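PDB 5HMQ: 3-dehydroshikimate dehydratase, which converts 3-dehydroshikimate to protocatechuate and water with the aid of a divalent metal ion, cobalt being preferred, on the route that degrades quinate and shikimate. Local coordinates for residues C[80-91]-C[121-131]; C[221-230]-C[266-274]. One frame throughout, in Å; residues are numbered along the deposited sequence.

Interaction 1. Residues C[80-91]-C[121-131]; sequences LDRAERKFDLMQ and LLGEHAGKRGL
Both terminal nitrogens of Arg129 converge end-on on a single oxygen of Asp88, OD1, with NH1 at 2.8 Å. NH1 of Arg129 also gives a straighter bond to OE1 of Glu84 (2.9 Å), meeting it on the anti side, while NH2 of Arg129 bonds to OE1 of Gln91 from above the amide carbonyl plane, also at 2.8 Å. All three acceptors lie near the guanidinium plane, one turn of helix 76-93 apart or nearly so, and CB of Phe87 covers one face, 3.4 Å from NH1 of Arg129. The guanidinium is thus fixed in both position and rotation. Glu84, folded back at chi2 (-70°), divides its oxygens: OE1 serves Arg129, and OE2 accepts from ND1 of His125, almost exactly in the imidazole plane (168°). A water donates to this same OE2 and to the backbone O of His125. Over the centre of one imidazole face sits CD2 of Leu80, a CH-pi contact. Beneath the polar layer the Phe87 ring meets CB of Ala126 through CZ (3.7 Å), and its CD1 touches CD1 of Leu131, which follows the Schellman turn at Gly130. Ala83 adds its CB against CD1 of Leu122 (3.8 Å). The helices, crossing at -32°, are neighbours on the outside of the TIM barrel, and Phe87, Leu122 and Ala126 all reach Ile133 on strand 132-136. The positive guanidinium probably keeps Glu84 and Asp88 ionised and offsets their charge, so the polar cluster largely balances itself beside an apolar core of Phe87, Leu122, Ala126 and Leu131.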
loop_
_atom_site.group_PDB
_atom_site.type_symbol
_atom_site.label_atom_id
_atom_site.label_comp_id
_atom_site.label_asym_id
_atom_site.label_seq_id
_atom_site.Cartn_x
_atom_site.Cartn_y
_atom_site.Cartn_z
ATOM N N LEU C 80 7.033 39.986 8.689
ATOM C CA LEU C 80 6.695 40.075 10.106
ATOM C C LEU C 80 5.189 39.973 10.324
ATOM O O LEU C 80 4.736 39.339 11.285
ATOM C CB LEU C 80 7.238 41.381 10.686
ATOM C CG LEU C 80 8.762 41.506 10.723
ATOM C CD1 LEU C 80 9.182 42.917 11.073
ATOM C CD2 LEU C 80 9.330 40.522 11.731
ATOM N N ASP C 81 4.400 40.577 9.430
ATOM C CA ASP C 81 2.949 40.423 9.483
ATOM C C ASP C 81 2.545 38.963 9.350
ATOM O O ASP C 81 1.623 38.498 10.033
ATOM C CB ASP C 81 2.305 41.258 8.377
ATOM C CG ASP C 81 2.461 42.749 8.602
ATOM O OD1 ASP C 81 3.385 43.154 9.335
ATOM O OD2 ASP C 81 1.695 43.520 7.986
ATOM N N ARG C 82 3.228 38.222 8.477
ATOM C CA ARG C 82 2.977 36.791 8.357
ATOM C C ARG C 82 3.362 36.058 9.637
ATOM O O ARG C 82 2.645 35.154 10.083
ATOM C CB ARG C 82 3.727 36.240 7.142
ATOM C CG ARG C 82 3.635 34.737 6.944
ATOM C CD ARG C 82 4.110 34.345 5.548
ATOM N NE ARG C 82 5.493 34.737 5.286
ATOM C CZ ARG C 82 6.534 33.914 5.351
ATOM N NH1 ARG C 82 6.360 32.640 5.677
ATOM N NH2 ARG C 82 7.753 34.366 5.089
ATOM N N ALA C 83 4.485 36.442 10.251
ATOM C CA ALA C 83 4.880 35.834 11.519
ATOM C C ALA C 83 3.843 36.091 12.606
ATOM O O ALA C 83 3.516 35.188 13.386
ATOM C CB ALA C 83 6.249 36.360 11.949
ATOM N N GLU C 84 3.307 37.313 12.668
ATOM C CA GLU C 84 2.316 37.629 13.695
ATOM C C GLU C 84 1.039 36.819 13.503
ATOM O O GLU C 84 0.404 36.411 14.483
ATOM C CB GLU C 84 2.007 39.126 13.691
ATOM C CG GLU C 84 3.161 40.011 14.147
ATOM C CD GLU C 84 3.457 39.870 15.632
ATOM O OE1 GLU C 84 2.510 39.622 16.406
ATOM O OE2 GLU C 84 4.634 40.020 16.026
ATOM N N ARG C 85 0.641 36.584 12.249
ATOM C CA ARG C 85 -0.519 35.733 11.993
ATOM C C ARG C 85 -0.271 34.306 12.464
ATOM O O ARG C 85 -1.177 33.654 12.995
ATOM C CB ARG C 85 -0.884 35.759 10.508
ATOM C CG ARG C 85 -1.415 37.103 10.027
ATOM C CD ARG C 85 -2.092 36.990 8.665
ATOM N NE ARG C 85 -1.204 36.439 7.646
ATOM C CZ ARG C 85 -0.381 37.166 6.897
ATOM N NH1 ARG C 85 -0.328 38.483 7.052
ATOM N NH2 ARG C 85 0.391 36.574 5.995
ATOM N N LYS C 86 0.946 33.797 12.268
ATOM C CA LYS C 86 1.262 32.467 12.777
ATOM C C LYS C 86 1.267 32.453 14.302
ATOM O O LYS C 86 0.795 31.490 14.919
ATOM C CB LYS C 86 2.604 31.992 12.221
ATOM C CG LYS C 86 2.667 31.966 10.698
ATOM C CD LYS C 86 1.406 31.359 10.091
ATOM C CE LYS C 86 1.311 31.665 8.602
ATOM N NZ LYS C 86 0.011 31.229 8.012
ATOM N N PHE C 87 1.793 33.513 14.924
ATOM C CA PHE C 87 1.709 33.647 16.375
ATOM C C PHE C 87 0.263 33.591 16.852
ATOM O O PHE C 87 -0.055 32.886 17.818
ATOM C CB PHE C 87 2.372 34.951 16.825
ATOM C CG PHE C 87 3.854 35.000 16.578
ATOM C CD1 PHE C 87 4.593 33.836 16.453
ATOM C CD2 PHE C 87 4.507 36.216 16.469
ATOM C CE1 PHE C 87 5.958 33.884 16.228
ATOM C CE2 PHE C 87 5.869 36.272 16.243
ATOM C CZ PHE C 87 6.595 35.104 16.122
ATOM N N ASP C 88 -0.631 34.331 16.185
ATOM C CA ASP C 88 -2.052 34.254 16.521
ATOM C C ASP C 88 -2.561 32.823 16.430
ATOM O O ASP C 88 -3.316 32.365 17.295
ATOM C CB ASP C 88 -2.876 35.161 15.602
ATOM C CG ASP C 88 -2.570 36.634 15.797
ATOM O OD1 ASP C 88 -2.094 37.014 16.888
ATOM O OD2 ASP C 88 -2.820 37.418 14.857
ATOM N N LEU C 89 -2.154 32.104 15.384
ATOM C CA LEU C 89 -2.622 30.739 15.185
ATOM C C LEU C 89 -2.122 29.817 16.291
ATOM O O LEU C 89 -2.867 28.962 16.781
ATOM C CB LEU C 89 -2.167 30.247 13.812
ATOM C CG LEU C 89 -2.648 28.894 13.300
ATOM C CD1 LEU C 89 -4.153 28.900 13.216
ATOM C CD2 LEU C 89 -2.046 28.622 11.933
HETATM N N MSE C 90 -0.870 29.989 16.706
HETATM C CA MSE C 90 -0.263 29.146 17.730
HETATM C C MSE C 90 -0.939 29.301 19.087
HETATM O O MSE C 90 -1.114 28.325 19.816
HETATM C CB MSE C 90 1.225 29.463 17.855
HETATM C CG MSE C 90 2.019 29.120 16.617
HETATM SE SE MSE C 90 3.689 30.100 16.527
HETATM C CE MSE C 90 4.551 29.355 18.112
ATOM N N GLN C 91 -1.316 30.534 19.425
ATOM C CA GLN C 91 -1.993 30.760 20.698
ATOM C C GLN C 91 -3.390 30.154 20.709
ATOM O O GLN C 91 -3.876 29.747 21.769
ATOM C CB GLN C 91 -2.024 32.252 21.018
ATOM C CG GLN C 91 -0.708 32.735 21.610
ATOM C CD GLN C 91 -0.634 34.237 21.781
ATOM O OE1 GLN C 91 -1.413 34.981 21.189
ATOM N NE2 GLN C 91 0.313 34.691 22.596
ATOM N N LEU C 121 15.496 39.749 15.381
ATOM C CA LEU C 121 14.249 40.500 15.286
ATOM C C LEU C 121 13.045 39.576 15.395
ATOM O O LEU C 121 12.086 39.873 16.117
ATOM C CB LEU C 121 14.216 41.290 13.979
ATOM C CG LEU C 121 12.938 42.058 13.639
ATOM C CD1 LEU C 121 12.636 43.101 14.701
ATOM C CD2 LEU C 121 13.071 42.709 12.272
ATOM N N LEU C 122 13.086 38.435 14.700
ATOM C CA LEU C 122 12.005 37.462 14.819
ATOM C C LEU C 122 11.936 36.904 16.234
ATOM O O LEU C 122 10.843 36.698 16.776
ATOM C CB LEU C 122 12.195 36.339 13.800
ATOM C CG LEU C 122 11.077 35.300 13.687
ATOM C CD1 LEU C 122 9.753 35.967 13.340
ATOM C CD2 LEU C 122 11.434 34.241 12.653
ATOM N N GLY C 123 13.096 36.658 16.850
ATOM C CA GLY C 123 13.111 36.215 18.234
ATOM C C GLY C 123 12.511 37.237 19.179
ATOM O O GLY C 123 11.809 36.882 20.129
ATOM N N GLU C 124 12.780 38.522 18.933
ATOM C CA GLU C 124 12.180 39.575 19.748
ATOM C C GLU C 124 10.664 39.591 19.600
ATOM O O GLU C 124 9.937 39.710 20.594
ATOM C CB GLU C 124 12.769 40.935 19.371
ATOM C CG GLU C 124 14.250 41.090 19.697
ATOM C CD GLU C 124 14.863 42.319 19.056
ATOM O OE1 GLU C 124 14.112 43.102 18.434
ATOM O OE2 GLU C 124 16.093 42.507 19.175
ATOM N N HIS C 125 10.167 39.462 18.366
ATOM C CA HIS C 125 8.723 39.413 18.149
ATOM C C HIS C 125 8.100 38.193 18.816
ATOM O O HIS C 125 7.028 38.292 19.424
ATOM C CB HIS C 125 8.415 39.413 16.651
ATOM C CG HIS C 125 8.443 40.772 16.025
ATOM N ND1 HIS C 125 7.303 41.413 15.589
ATOM C CD2 HIS C 125 9.469 41.616 15.765
ATOM C CE1 HIS C 125 7.627 42.590 15.084
ATOM N NE2 HIS C 125 8.936 42.737 15.179
ATOM N N ALA C 126 8.748 37.033 18.704
ATOM C CA ALA C 126 8.217 35.839 19.356
ATOM C C ALA C 126 8.307 35.947 20.872
ATOM O O ALA C 126 7.348 35.621 21.582
ATOM C CB ALA C 126 8.958 34.599 18.862
ATOM N N GLY C 127 9.449 36.406 21.386
ATOM C CA GLY C 127 9.597 36.552 22.825
ATOM C C GLY C 127 8.584 37.506 23.428
ATOM O O GLY C 127 8.061 37.264 24.520
ATOM N N LYS C 128 8.288 38.599 22.720
ATOM C CA LYS C 128 7.315 39.569 23.212
ATOM C C LYS C 128 5.960 38.920 23.460
ATOM O O LYS C 128 5.290 39.221 24.455
ATOM C CB LYS C 128 7.198 40.727 22.222
ATOM C CG LYS C 128 6.132 41.751 22.557
ATOM C CD LYS C 128 6.195 42.910 21.577
ATOM C CE LYS C 128 5.121 43.946 21.854
ATOM N NZ LYS C 128 5.168 45.039 20.845
ATOM N N ARG C 129 5.538 38.029 22.572
ATOM C CA ARG C 129 4.250 37.365 22.706
ATOM C C ARG C 129 4.315 36.095 23.542
ATOM O O ARG C 129 3.302 35.398 23.664
ATOM C CB ARG C 129 3.669 37.077 21.321
ATOM C CG ARG C 129 3.348 38.362 20.573
ATOM C CD ARG C 129 2.568 38.111 19.309
ATOM N NE ARG C 129 1.311 37.422 19.573
ATOM C CZ ARG C 129 0.362 37.245 18.661
ATOM N NH1 ARG C 129 0.527 37.721 17.435
ATOM N NH2 ARG C 129 -0.751 36.596 18.974
ATOM N N GLY C 130 5.475 35.775 24.111
ATOM C CA GLY C 130 5.614 34.571 24.907
ATOM C C GLY C 130 5.786 33.306 24.104
ATOM O O GLY C 130 5.369 32.233 24.551
ATOM N N LEU C 131 6.393 33.401 22.926
ATOM C CA LEU C 131 6.571 32.282 22.015
ATOM C C LEU C 131 8.054 32.111 21.699
ATOM O O LEU C 131 8.895 32.933 22.070
ATOM C CB LEU C 131 5.751 32.483 20.735
ATOM C CG LEU C 131 4.270 32.792 20.997
ATOM C CD1 LEU C 131 3.542 33.145 19.712
ATOM C CD2 LEU C 131 3.582 31.635 21.708
HETATM O O HOH W 1 5.319 40.271 18.789
#

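Interaction 2. Residues C[221-230]-C[266-274]; sequences DMAGFLAPIL and LEEQTRLRL
Arg273 starts with CG trans to its own nitrogen (chi1 179°), then bends at chi2 and chi3 (75° and 56°), which brings its guanidinium back to the N-terminus of helix 222-231. There Arg273 meets the carboxylate of Asp221 end-on, one nitrogen to each oxygen: NH2 to OD1 at 2.9 Å and NH1 to OD2 at 3.1 Å, the second on the syn lone pair. Asp221 is also the N-cap, its OD1 taking the N-H of Gly224 (3.2 Å) from above the carboxylate plane, so one residue both caps its helix and ties it to the next. CB of Ala223 lies over one guanidinium face. Beyond the salt bridge, Thr270 is a knob in the hole made by Ala223, Leu226, Ala227 and Leu230; its CG2 rests 3.9 Å from CD1 of Leu230, and its OG1 is satisfied within its own helix by O of Leu266 (2.7 Å). With such small residues at the crossing, the axes come within 8.4 Å. Leu266 CD1 packs on CB of Met222 (3.5 Å), and Ala227 CB on CD1 of Leu274. Both helices pack outside the xylose isomerase-like TIM barrel: Met222 and Leu266 continue onto Met194 of strand 189-194, while Phe225 and Ile229 touch Leu166 of strand 162-167.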
loop_
_atom_site.group_PDB
_atom_site.type_symbol
_atom_site.label_atom_id
_atom_site.label_comp_id
_atom_site.label_asym_id
_atom_site.label_seq_id
_atom_site.Cartn_x
_atom_site.Cartn_y
_atom_site.Cartn_z
ATOM N N ASP C 221 22.800 6.633 10.434
ATOM C CA ASP C 221 23.223 6.334 11.802
ATOM C C ASP C 221 22.451 7.246 12.748
ATOM O O ASP C 221 22.914 8.321 13.135
ATOM C CB ASP C 221 24.730 6.507 11.941
ATOM C CG ASP C 221 25.243 6.104 13.311
ATOM O OD1 ASP C 221 24.511 5.412 14.046
ATOM O OD2 ASP C 221 26.385 6.479 13.649
HETATM N N MSE C 222 21.256 6.801 13.126
HETATM C CA MSE C 222 20.365 7.564 13.997
HETATM C C MSE C 222 20.953 7.760 15.389
HETATM O O MSE C 222 20.949 8.866 15.933
HETATM C CB MSE C 222 19.020 6.854 14.108
HETATM C CG MSE C 222 18.347 6.636 12.768
HETATM SE SE MSE C 222 17.271 8.147 12.226
HETATM C CE MSE C 222 18.388 9.003 10.937
ATOM N N ALA C 223 21.450 6.662 15.968
ATOM C CA ALA C 223 22.016 6.728 17.313
ATOM C C ALA C 223 23.237 7.636 17.350
ATOM O O ALA C 223 23.459 8.349 18.335
ATOM C CB ALA C 223 22.373 5.325 17.802
ATOM N N GLY C 224 24.033 7.637 16.279
ATOM C CA GLY C 224 25.174 8.529 16.204
ATOM C C GLY C 224 24.800 9.988 16.064
ATOM O O GLY C 224 25.652 10.859 16.265
ATOM N N PHE C 225 23.548 10.273 15.714
ATOM C CA PHE C 225 23.050 11.640 15.642
ATOM C C PHE C 225 22.435 12.084 16.962
ATOM O O PHE C 225 22.633 13.228 17.386
ATOM C CB PHE C 225 22.024 11.762 14.511
ATOM C CG PHE C 225 21.521 13.160 14.291
ATOM C CD1 PHE C 225 22.244 14.059 13.525
ATOM C CD2 PHE C 225 20.313 13.571 14.835
ATOM C CE1 PHE C 225 21.781 15.343 13.316
ATOM C CE2 PHE C 225 19.844 14.856 14.628
ATOM C CZ PHE C 225 20.579 15.742 13.868
ATOM N N LEU C 226 21.701 11.190 17.627
ATOM C CA LEU C 226 21.074 11.527 18.896
ATOM C C LEU C 226 22.083 11.565 20.037
ATOM O O LEU C 226 21.896 12.320 20.998
ATOM C CB LEU C 226 19.955 10.531 19.209
ATOM C CG LEU C 226 19.092 10.832 20.436
ATOM C CD1 LEU C 226 18.488 12.224 20.334
ATOM C CD2 LEU C 226 17.999 9.783 20.595
ATOM N N ALA C 227 23.146 10.762 19.951
ATOM C CA ALA C 227 24.125 10.709 21.035
ATOM C C ALA C 227 24.754 12.065 21.332
ATOM O O ALA C 227 24.768 12.463 22.510
ATOM C CB ALA C 227 25.187 9.649 20.722
ATOM N N PRO C 228 25.276 12.822 20.358
ATOM C CA PRO C 228 25.795 14.158 20.698
ATOM C C PRO C 228 24.726 15.099 21.226
ATOM O O PRO C 228 25.036 15.988 22.031
ATOM C CB PRO C 228 26.390 14.658 19.375
ATOM C CG PRO C 228 26.587 13.437 18.547
ATOM C CD PRO C 228 25.480 12.516 18.930
ATOM N N ILE C 229 23.475 14.936 20.789
ATOM C CA ILE C 229 22.390 15.783 21.280
ATOM C C ILE C 229 22.206 15.595 22.782
ATOM O O ILE C 229 22.135 16.567 23.543
ATOM C CB ILE C 229 21.090 15.484 20.514
ATOM C CG1 ILE C 229 21.243 15.859 19.039
ATOM C CG2 ILE C 229 19.920 16.228 21.139
ATOM C CD1 ILE C 229 20.077 15.426 18.179
ATOM N N LEU C 230 22.131 14.339 23.231
ATOM C CA LEU C 230 21.912 14.075 24.649
ATOM C C LEU C 230 23.118 14.442 25.502
ATOM O O LEU C 230 22.955 14.715 26.697
ATOM C CB LEU C 230 21.544 12.605 24.865
ATOM C CG LEU C 230 20.265 12.120 24.177
ATOM C CD1 LEU C 230 20.087 10.620 24.352
ATOM C CD2 LEU C 230 19.057 12.869 24.706
ATOM N N LEU C 266 15.212 3.442 18.784
ATOM C CA LEU C 266 16.247 4.468 18.700
ATOM C C LEU C 266 16.823 4.795 20.070
ATOM O O LEU C 266 18.040 4.968 20.215
ATOM C CB LEU C 266 15.680 5.730 18.053
ATOM C CG LEU C 266 16.556 6.981 18.153
ATOM C CD1 LEU C 266 17.890 6.779 17.455
ATOM C CD2 LEU C 266 15.832 8.194 17.593
ATOM N N GLU C 267 15.965 4.893 21.087
ATOM C CA GLU C 267 16.441 5.229 22.425
ATOM C C GLU C 267 17.383 4.161 22.967
ATOM O O GLU C 267 18.428 4.485 23.544
ATOM C CB GLU C 267 15.256 5.424 23.369
ATOM C CG GLU C 267 14.492 6.717 23.147
ATOM C CD GLU C 267 13.357 6.896 24.131
ATOM O OE1 GLU C 267 13.310 6.146 25.130
ATOM O OE2 GLU C 267 12.513 7.789 23.907
ATOM N N GLU C 268 17.034 2.883 22.790
ATOM C CA GLU C 268 17.889 1.809 23.278
ATOM C C GLU C 268 19.229 1.809 22.552
ATOM O O GLU C 268 20.293 1.723 23.178
ATOM C CB GLU C 268 17.185 0.463 23.114
ATOM C CG GLU C 268 18.130 -0.713 23.275
ATOM C CD GLU C 268 17.467 -2.031 22.901
ATOM O OE1 GLU C 268 17.092 -2.190 21.726
ATOM O OE2 GLU C 268 17.303 -2.886 23.780
ATOM N N GLN C 269 19.194 1.908 21.221
ATOM C CA GLN C 269 20.431 1.939 20.452
ATOM C C GLN C 269 21.244 3.179 20.767
ATOM O O GLN C 269 22.480 3.129 20.760
ATOM C CB GLN C 269 20.136 1.878 18.950
ATOM C CG GLN C 269 19.465 0.601 18.509
ATOM C CD GLN C 269 20.275 -0.621 18.884
ATOM O OE1 GLN C 269 19.831 -1.460 19.667
ATOM N NE2 GLN C 269 21.475 -0.724 18.330
ATOM N N THR C 270 20.580 4.296 21.054
ATOM C CA THR C 270 21.338 5.471 21.448
ATOM C C THR C 270 21.956 5.264 22.824
ATOM O O THR C 270 23.150 5.524 23.008
ATOM C CB THR C 270 20.443 6.711 21.424
ATOM O OG1 THR C 270 19.914 6.896 20.104
ATOM C CG2 THR C 270 21.227 7.946 21.818
ATOM N N ARG C 271 21.206 4.661 23.755
ATOM C CA ARG C 271 21.751 4.399 25.085
ATOM C C ARG C 271 22.989 3.519 25.001
ATOM O O ARG C 271 24.022 3.822 25.609
ATOM C CB ARG C 271 20.702 3.742 25.982
ATOM C CG ARG C 271 21.268 3.319 27.340
ATOM C CD ARG C 271 20.215 2.736 28.269
ATOM N NE ARG C 271 19.535 1.587 27.679
ATOM C CZ ARG C 271 20.075 0.376 27.568
ATOM N NH1 ARG C 271 21.307 0.150 28.003
ATOM N NH2 ARG C 271 19.384 -0.612 27.018
ATOM N N LEU C 272 22.918 2.445 24.213
ATOM C CA LEU C 272 24.071 1.564 24.064
ATOM C C LEU C 272 25.252 2.307 23.458
ATOM O O LEU C 272 26.409 2.044 23.811
ATOM C CB LEU C 272 23.702 0.355 23.206
ATOM C CG LEU C 272 22.668 -0.605 23.797
ATOM C CD1 LEU C 272 22.131 -1.547 22.730
ATOM C CD2 LEU C 272 23.268 -1.385 24.958
ATOM N N ARG C 273 24.982 3.235 22.538
ATOM C CA ARG C 273 26.062 4.008 21.939
ATOM C C ARG C 273 26.768 4.864 22.984
ATOM O O ARG C 273 28.002 4.943 22.991
ATOM C CB ARG C 273 25.524 4.872 20.799
ATOM C CG ARG C 273 26.576 5.727 20.120
ATOM C CD ARG C 273 27.455 4.873 19.223
ATOM N NE ARG C 273 26.675 4.134 18.234
ATOM C CZ ARG C 273 26.428 4.564 17.002
ATOM N NH1 ARG C 273 26.905 5.733 16.600
ATOM N NH2 ARG C 273 25.707 3.824 16.170
ATOM N N LEU C 274 26.010 5.506 23.886
ATOM C CA LEU C 274 26.654 6.298 24.931
ATOM C C LEU C 274 27.437 5.419 25.894
ATOM O O LEU C 274 28.506 5.820 26.372
ATOM C CB LEU C 274 25.649 7.140 25.728
ATOM C CG LEU C 274 24.824 8.330 25.202
ATOM C CD1 LEU C 274 25.657 9.236 24.301
ATOM C CD2 LEU C 274 23.493 7.964 24.573
#

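Interactions 1 and 2 join helices of one TIM barrel at separate places on its wall, in series along the chain; their centres are 33 Å apart and their nearest atoms about 20 Å apart. Neither contributes a ligand to the catalytic metal site of Glu136, Asp167, Gln193 and Glu241. Interaction 2 comes closer to it: the side chain of Met222 lies about 8 Å from that of Asp167 and about 12 Å from a bound magnesium ion, whereas in interaction 1 the side chain of Leu122 is about 11 Å from that of Glu136. Both pair arginine–carboxylate bridges with apolar packing that continues onto barrel strands.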